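PDB 6UBC: Glyco_hydro_cc domain-containing protein from Cryptococcus neoformans, which probably binds beta-1,3-glucan oligosaccharides, as a subgroup VII member of glycoside hydrolase family GH128. Local coordinates for residues 197-202 with 365-370; 314-319 with 343-348. All coordinates share one frame; numbering follows the deposited sequence.

How the contacts relate
Both contacts belong to one (beta/alpha)8-type barrel, and their centres lie about 18 Å apart. Contact 1 joins the loop before strand 204-207 to the start of strand 366-375. Contact 2 joins the loop after strand 307-309 to the end of strand 339-345. Strands 339-345 and 366-375 are parallel neighbours, so the contacts meet there: I343 N lies 3.0 Å from E370 O, a probable hydrogen bond. Along the chain, 314-319 and 343-348 both fall between 197-202 and 365-370. Because 365-370 holds the start of one strand and 343-348 the end of its parallel neighbour, the contacts sit toward opposite ends of the barrel.

Contact 1: 197-202 with 365-370; sequences YTPNGI and PIWVTE
W367 turns its CG beside its own backbone N (chi1 -83°), and Y197 does the same with its ring (chi1 -83°). The first torsion carries the indole from near the start of strand 366-375 to the Y197 carbonyl and the P199 ring. The second places the phenol beside P365. The indole N-H then donates to the main-chain carbonyl of Y197, and W367 NE1 lies 2.8 Å from Y197 O. The bond is moderately bent, at 151° at the hydrogen. The donor lies nearly along the C=O axis, and Y197 O sits close to the indole plane. This edge-on bond satisfies the one polar atom of a buried ring and limits its rotation.

P199 meets the same indole on its six-membered part. P199 CG lies 3.6 Å from W367 CZ2, and W367 CH2 is only slightly farther. The proline comes in obliquely to the ring. The Y197 ring touches P365. Here P365 CG reaches the edge of the phenol near its plane, 3.6 Å from Y197 CD2. One hydrogen bond and two apolar pairs, P199 with W367 and Y197 with P365, make up the contact.

Other residues complete the setting. The W367 ring also meets W221 and Y268, and it touches Q407 and A408 of strand 406-411. Backbone hydrogen bonds link W367 to T339 and L341 on the neighbouring strand. A tryptophan that projects from a strand start into an aromatic cluster, packed against the loop leading to strand 204-207, is consistent with a plug at the N-terminal end of this TIM-barrel-type glycoside hydrolase core.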
ATOM      1  N   TYR A 197      -1.135   4.980 -13.782  1.00 30.04           N
ATOM      2  CA  TYR A 197      -0.266   4.674 -12.618  1.00 27.89           C
ATOM      3  C   TYR A 197      -0.730   5.529 -11.432  1.00 28.37           C
ATOM      4  O   TYR A 197      -0.519   5.096 -10.298  1.00 27.38           O
ATOM      5  CB  TYR A 197       1.195   4.869 -12.980  1.00 29.20           C
ATOM      6  CG  TYR A 197       1.800   3.679 -13.692  1.00 30.08           C
ATOM      7  CD1 TYR A 197       1.020   2.655 -14.211  1.00 30.95           C
ATOM      8  CD2 TYR A 197       3.163   3.557 -13.789  1.00 30.73           C
ATOM      9  CE1 TYR A 197       1.600   1.559 -14.852  1.00 33.26           C
ATOM     10  CE2 TYR A 197       3.745   2.512 -14.495  1.00 30.58           C
ATOM     11  CZ  TYR A 197       2.968   1.497 -14.994  1.00 32.22           C
ATOM     12  OH  TYR A 197       3.550   0.436 -15.641  1.00 34.44           O
ATOM     13  N   THR A 198      -1.270   6.724 -11.674  1.00 27.74           N
ATOM     14  CA  THR A 198      -2.018   7.500 -10.665  1.00 26.90           C
ATOM     15  C   THR A 198      -3.507   7.325 -10.926  1.00 27.63           C
ATOM     16  O   THR A 198      -4.027   7.928 -11.871  1.00 27.89           O
ATOM     17  CB  THR A 198      -1.600   8.958 -10.706  1.00 28.18           C
ATOM     18  OG1 THR A 198      -0.216   9.054 -10.399  1.00 28.07           O
ATOM     19  CG2 THR A 198      -2.358   9.805  -9.700  1.00 27.11           C
ATOM     20  N   PRO A 199      -4.234   6.467 -10.175  1.00 27.18           N
ATOM     21  CA  PRO A 199      -5.633   6.173 -10.510  1.00 27.17           C
ATOM     22  C   PRO A 199      -6.495   7.437 -10.566  1.00 25.79           C
ATOM     23  O   PRO A 199      -6.490   8.236  -9.596  1.00 26.38           O
ATOM     24  CB  PRO A 199      -6.067   5.246  -9.391  1.00 27.57           C
ATOM     25  CG  PRO A 199      -4.744   4.525  -9.027  1.00 27.39           C
ATOM     26  CD  PRO A 199      -3.722   5.649  -9.047  1.00 26.56           C
ATOM     27  N   ASN A 200      -7.151   7.636 -11.704  1.00 26.43           N
ATOM     28  CA  ASN A 200      -8.129   8.743 -11.853  1.00 28.66           C
ATOM     29  C   ASN A 200      -7.416  10.091 -11.684  1.00 28.84           C
ATOM     30  O   ASN A 200      -8.085  11.122 -11.441  1.00 29.82           O
ATOM     31  CB  ASN A 200      -9.254   8.562 -10.862  1.00 28.01           C
ATOM     32  CG  ASN A 200      -9.963   7.260 -11.124  1.00 33.01           C
ATOM     33  OD1 ASN A 200     -10.517   7.096 -12.196  1.00 30.34           O
ATOM     34  ND2 ASN A 200      -9.951   6.318 -10.186  1.00 30.25           N
ATOM     35  N   GLY A 201      -6.105  10.111 -11.795  1.00 28.53           N
ATOM     36  CA  GLY A 201      -5.299  11.339 -11.635  1.00 29.06           C
ATOM     37  C   GLY A 201      -5.324  11.904 -10.232  1.00 28.36           C
ATOM     38  O   GLY A 201      -5.034  13.095 -10.051  1.00 29.28           O
ATOM     39  N   ILE A 202      -5.572  11.055  -9.224  1.00 27.45           N
ATOM     40  CA  ILE A 202      -5.562  11.484  -7.795  1.00 24.90           C
ATOM     41  C   ILE A 202      -4.612  10.535  -7.054  1.00 25.11           C
ATOM     42  O   ILE A 202      -4.936   9.357  -6.952  1.00 24.35           O
ATOM     43  CB  ILE A 202      -6.978  11.447  -7.188  1.00 26.81           C
ATOM     44  CG1 ILE A 202      -7.993  12.276  -7.994  1.00 28.26           C
ATOM     45  CG2 ILE A 202      -6.936  11.899  -5.721  1.00 25.58           C
ATOM     46  CD1 ILE A 202      -9.400  12.094  -7.551  1.00 28.48           C
ATOM     47  N   PRO A 365       8.129   3.404 -10.791  1.00 26.40           N
ATOM     48  CA  PRO A 365       7.205   4.224 -10.047  1.00 27.00           C
ATOM     49  C   PRO A 365       6.800   3.519  -8.759  1.00 23.98           C
ATOM     50  O   PRO A 365       6.743   2.290  -8.740  1.00 25.33           O
ATOM     51  CB  PRO A 365       5.983   4.429 -10.965  1.00 28.08           C
ATOM     52  CG  PRO A 365       6.459   4.039 -12.345  1.00 29.42           C
ATOM     53  CD  PRO A 365       7.688   3.158 -12.184  1.00 29.42           C
ATOM     54  N   ILE A 366       6.451   4.323  -7.762  1.00 24.87           N
ATOM     55  CA  ILE A 366       6.180   3.837  -6.382  1.00 23.37           C
ATOM     56  C   ILE A 366       4.720   4.065  -6.006  1.00 23.28           C
ATOM     57  O   ILE A 366       4.162   5.147  -6.300  1.00 24.16           O
ATOM     58  CB  ILE A 366       7.134   4.510  -5.403  1.00 24.18           C
ATOM     59  CG1 ILE A 366       8.507   3.843  -5.521  1.00 24.84           C
ATOM     60  CG2 ILE A 366       6.621   4.502  -3.958  1.00 24.99           C
ATOM     61  CD1 ILE A 366       9.627   4.657  -4.946  1.00 25.68           C
ATOM     62  N   TRP A 367       4.155   3.106  -5.295  1.00 21.04           N
ATOM     63  CA  TRP A 367       2.908   3.295  -4.548  1.00 20.31           C
ATOM     64  C   TRP A 367       3.245   3.110  -3.081  1.00 21.94           C
ATOM     65  O   TRP A 367       3.872   2.100  -2.719  1.00 23.90           O
ATOM     66  CB  TRP A 367       1.806   2.319  -4.981  1.00 21.40           C
ATOM     67  CG  TRP A 367       1.019   2.686  -6.188  1.00 20.91           C
ATOM     68  CD1 TRP A 367       1.346   3.524  -7.211  1.00 22.69           C
ATOM     69  CD2 TRP A 367      -0.303   2.218  -6.446  1.00 22.30           C
ATOM     70  NE1 TRP A 367       0.348   3.581  -8.118  1.00 22.59           N
ATOM     71  CE2 TRP A 367      -0.694   2.796  -7.678  1.00 22.99           C
ATOM     72  CE3 TRP A 367      -1.177   1.365  -5.770  1.00 21.30           C
ATOM     73  CZ2 TRP A 367      -1.910   2.482  -8.282  1.00 24.54           C
ATOM     74  CZ3 TRP A 367      -2.413   1.094  -6.331  1.00 23.52           C
ATOM     75  CH2 TRP A 367      -2.778   1.665  -7.581  1.00 23.62           C
ATOM     76  N   VAL A 368       2.896   4.074  -2.268  1.00 21.44           N
ATOM     77  CA  VAL A 368       2.991   3.922  -0.785  1.00 21.70           C
ATOM     78  C   VAL A 368       1.638   3.369  -0.359  1.00 21.23           C
ATOM     79  O   VAL A 368       0.705   4.161  -0.101  1.00 23.77           O
ATOM     80  CB  VAL A 368       3.389   5.223  -0.074  1.00 22.73           C
ATOM     81  CG1 VAL A 368       3.557   5.029   1.431  1.00 22.16           C
ATOM     82  CG2 VAL A 368       4.706   5.759  -0.601  1.00 23.83           C
ATOM     83  N   THR A 369       1.541   2.068  -0.147  1.00 21.40           N
ATOM     84  CA  THR A 369       0.206   1.457   0.084  1.00 22.49           C
ATOM     85  C   THR A 369      -0.181   1.601   1.573  1.00 22.43           C
ATOM     86  O   THR A 369      -1.355   1.448   1.868  1.00 21.37           O
ATOM     87  CB  THR A 369       0.110   0.010  -0.393  1.00 21.00           C
ATOM     88  OG1 THR A 369       1.057  -0.746   0.369  1.00 21.75           O
ATOM     89  CG2 THR A 369       0.318  -0.098  -1.902  1.00 22.25           C
ATOM     90  N   GLU A 370       0.774   1.875   2.469  1.00 21.42           N
ATOM     91  CA  GLU A 370       0.483   2.128   3.901  1.00 21.52           C
ATOM     92  C   GLU A 370       1.501   3.145   4.368  1.00 22.17           C
ATOM     93  O   GLU A 370       2.714   2.905   4.153  1.00 21.17           O
ATOM     94  CB  GLU A 370       0.617   0.867   4.758  1.00 22.23           C
ATOM     95  CG  GLU A 370      -0.398  -0.195   4.489  1.00 22.44           C
ATOM     96  CD  GLU A 370      -0.230  -1.495   5.217  1.00 25.58           C
ATOM     97  OE1 GLU A 370       0.601  -1.559   6.178  1.00 24.52           O
ATOM     98  OE2 GLU A 370      -0.921  -2.488   4.806  1.00 23.98           O
TER

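Contact 2: 314-319 with 343-348; sequences CHQAAE and INKNSM
Q316 reaches the backbone of N344 near the C-terminal end of strand 339-345, in a strand-to-loop contact of the TIM-barrel-type fold. The bond from CA to CB is directed toward the strand. CG lies beside the backbone N (chi1 -59°), and the chain then runs extended to Q316 CD, 3.5 Å from N344 N. At the tip the amide makes two bonds to one residue. Q316 OE1 accepts from N344 N at 2.9 Å, nearly straight at the hydrogen (171°), but the donor stands above the carbonyl plane. Q316 NE2 donates to N344 O at 3.0 Å, with that oxygen close to the amide plane. The pair fixes the rotation of the amide and gives OE1 and one N-H of NE2 a partner.

The K345 side chain comes from the opposite direction and bends at chi2. K345 CE rests 3.3 Å from Q316 OE1, while NZ forms a salt bridge with D376. C314 of the same loop as Q316 is tied by a disulfide to C277.

Two waters also bridge the segments. One links K345 NZ to A317 N, weakly at the latter. The other donates to C314 O at 2.8 Å and accepts from N344 ND2 at 2.9 Å.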
ATOM      1  N   CYS A 314       8.108  -4.923   5.174  1.00 24.53           N
ATOM      2  CA  CYS A 314       7.983  -4.327   6.537  1.00 25.63           C
ATOM      3  C   CYS A 314       9.315  -3.695   6.920  1.00 24.31           C
ATOM      4  O   CYS A 314       9.268  -2.772   7.712  1.00 25.36           O
ATOM      5  CB  CYS A 314       7.531  -5.338   7.587  1.00 30.94           C
ATOM      6  SG  CYS A 314       8.777  -6.609   7.854  1.00 38.89           S
ATOM      7  N   HIS A 315      10.441  -4.163   6.374  1.00 23.28           N
ATOM      8  CA  HIS A 315      11.805  -3.709   6.787  1.00 23.65           C
ATOM      9  C   HIS A 315      12.142  -2.355   6.154  1.00 23.12           C
ATOM     10  O   HIS A 315      13.222  -1.855   6.448  1.00 23.60           O
ATOM     11  CB  HIS A 315      12.858  -4.759   6.565  1.00 24.41           C
ATOM     12  CG  HIS A 315      12.759  -5.923   7.484  1.00 29.67           C
ATOM     13  ND1 HIS A 315      12.030  -7.062   7.166  1.00 27.47           N
ATOM     14  CD2 HIS A 315      13.295  -6.113   8.734  1.00 32.61           C
ATOM     15  CE1 HIS A 315      12.125  -7.916   8.197  1.00 31.89           C
ATOM     16  NE2 HIS A 315      12.946  -7.395   9.141  1.00 32.43           N
ATOM     17  N   GLN A 316      11.283  -1.799   5.298  1.00 22.69           N
ATOM     18  CA  GLN A 316      11.457  -0.437   4.720  1.00 23.65           C
ATOM     19  C   GLN A 316      12.843  -0.420   4.046  1.00 24.53           C
ATOM     20  O   GLN A 316      13.186  -1.389   3.342  1.00 24.46           O
ATOM     21  CB  GLN A 316      11.303   0.623   5.824  1.00 25.95           C
ATOM     22  CG  GLN A 316       9.939   0.542   6.504  1.00 26.54           C
ATOM     23  CD  GLN A 316       9.683   1.752   7.368  1.00 26.68           C
ATOM     24  OE1 GLN A 316       9.510   2.868   6.825  1.00 22.83           O
ATOM     25  NE2 GLN A 316       9.701   1.506   8.690  1.00 24.30           N
ATOM     26  N   ALA A 317      13.667   0.592   4.314  1.00 24.11           N
ATOM     27  CA  ALA A 317      14.925   0.729   3.557  1.00 23.66           C
ATOM     28  C   ALA A 317      15.951  -0.269   4.090  1.00 24.97           C
ATOM     29  O   ALA A 317      16.929  -0.552   3.365  1.00 23.62           O
ATOM     30  CB  ALA A 317      15.372   2.170   3.635  1.00 25.01           C
ATOM     31  N   ALA A 318      15.707  -0.876   5.245  1.00 23.43           N
ATOM     32  CA  ALA A 318      16.600  -1.938   5.746  1.00 24.97           C
ATOM     33  C   ALA A 318      16.494  -3.241   4.918  1.00 25.85           C
ATOM     34  O   ALA A 318      17.206  -4.223   5.172  1.00 25.30           O
ATOM     35  CB  ALA A 318      16.318  -2.176   7.219  1.00 26.60           C
ATOM     36  N   GLU A 319      15.581  -3.265   3.963  1.00 24.83           N
ATOM     37  CA  GLU A 319      15.547  -4.306   2.905  1.00 26.27           C
ATOM     38  C   GLU A 319      16.924  -4.390   2.230  1.00 24.74           C
ATOM     39  O   GLU A 319      17.261  -5.454   1.717  1.00 25.83           O
ATOM     40  CB  GLU A 319      14.466  -3.929   1.902  1.00 24.36           C
ATOM     41  CG  GLU A 319      14.715  -4.477   0.491  1.00 25.21           C
ATOM     42  CD  GLU A 319      14.696  -5.998   0.336  1.00 26.13           C
ATOM     43  OE1 GLU A 319      13.994  -6.680   1.154  1.00 27.41           O
ATOM     44  OE2 GLU A 319      15.340  -6.496  -0.656  1.00 25.57           O
ATOM     45  N   ILE A 343       5.658   2.936   4.612  1.00 21.35           N
ATOM     46  CA  ILE A 343       6.526   3.943   5.250  1.00 21.38           C
ATOM     47  C   ILE A 343       6.046   4.157   6.677  1.00 22.22           C
ATOM     48  O   ILE A 343       4.922   4.661   6.866  1.00 22.51           O
ATOM     49  CB  ILE A 343       6.542   5.218   4.419  1.00 21.28           C
ATOM     50  CG1 ILE A 343       7.134   4.931   3.038  1.00 23.11           C
ATOM     51  CG2 ILE A 343       7.353   6.304   5.088  1.00 22.27           C
ATOM     52  CD1 ILE A 343       7.231   6.170   2.150  1.00 23.88           C
ATOM     53  N   ASN A 344       6.890   3.776   7.621  1.00 22.47           N
ATOM     54  CA  ASN A 344       6.585   3.930   9.073  1.00 22.91           C
ATOM     55  C   ASN A 344       7.764   4.724   9.627  1.00 23.20           C
ATOM     56  O   ASN A 344       8.778   4.101   9.949  1.00 24.06           O
ATOM     57  CB  ASN A 344       6.364   2.573   9.734  1.00 23.89           C
ATOM     58  CG  ASN A 344       5.109   1.933   9.145  1.00 26.65           C
ATOM     59  OD1 ASN A 344       4.028   2.445   9.364  1.00 26.38           O
ATOM     60  ND2 ASN A 344       5.258   0.762   8.538  1.00 30.13           N
ATOM     61  N   LYS A 345       7.597   6.041   9.640  1.00 23.03           N
ATOM     62  CA  LYS A 345       8.677   6.982   9.965  1.00 23.02           C
ATOM     63  C   LYS A 345       8.082   8.130  10.758  1.00 23.57           C
ATOM     64  O   LYS A 345       6.872   8.240  10.797  1.00 24.34           O
ATOM     65  CB  LYS A 345       9.336   7.453   8.675  1.00 24.43           C
ATOM     66  CG  LYS A 345      10.100   6.389   7.887  1.00 24.77           C
ATOM     67  CD  LYS A 345      11.302   5.768   8.601  1.00 23.96           C
ATOM     68  CE  LYS A 345      12.037   4.908   7.615  1.00 25.10           C
ATOM     69  NZ  LYS A 345      13.226   4.259   8.196  1.00 26.31           N
ATOM     70  N   ASN A 346       8.927   8.952  11.411  1.00 24.04           N
ATOM     71  CA  ASN A 346       8.390  10.096  12.148  1.00 25.53           C
ATOM     72  C   ASN A 346       9.009  11.401  11.679  1.00 27.94           C
ATOM     73  O   ASN A 346       8.798  12.395  12.375  1.00 26.33           O
ATOM     74  CB  ASN A 346       8.547   9.957  13.654  1.00 27.86           C
ATOM     75  CG  ASN A 346       9.972  10.099  14.138  1.00 27.49           C
ATOM     76  OD1 ASN A 346      10.907  10.148  13.342  1.00 28.95           O
ATOM     77  ND2 ASN A 346      10.137  10.118  15.446  1.00 29.51           N
ATOM     78  N   SER A 347       9.620  11.421  10.517  1.00 26.54           N
ATOM     79  CA  SER A 347      10.290  12.606   9.939  1.00 28.83           C
ATOM     80  C   SER A 347      10.353  12.449   8.416  1.00 29.23           C
ATOM     81  O   SER A 347      10.346  11.296   7.889  1.00 26.79           O
ATOM     82  CB  SER A 347      11.664  12.798  10.553  1.00 30.78           C
ATOM     83  OG  SER A 347      12.614  11.935  10.013  1.00 32.99           O
ATOM     84  N   MET A 348      10.295  13.565   7.714  1.00 28.52           N
ATOM     85  CA  MET A 348      10.387  13.551   6.244  1.00 28.94           C
ATOM     86  C   MET A 348      11.746  12.989   5.800  1.00 29.22           C
ATOM     87  O   MET A 348      11.777  12.389   4.738  1.00 29.55           O
ATOM     88  CB  MET A 348      10.106  14.945   5.691  1.00 29.58           C
ATOM     89  CG  MET A 348       8.647  15.423   5.921  1.00 27.08           C
ATOM     90  SD  MET A 348       7.374  14.196   5.445  1.00 29.79           S
ATOM     91  CE  MET A 348       6.978  13.466   7.046  1.00 26.91           C
TER
HETATM   92  O   HOH W   1       7.321  -1.197   8.875  1.00 36.28           O
HETATM   93  O   HOH W   2      14.477   1.672   7.155  1.00 21.11           O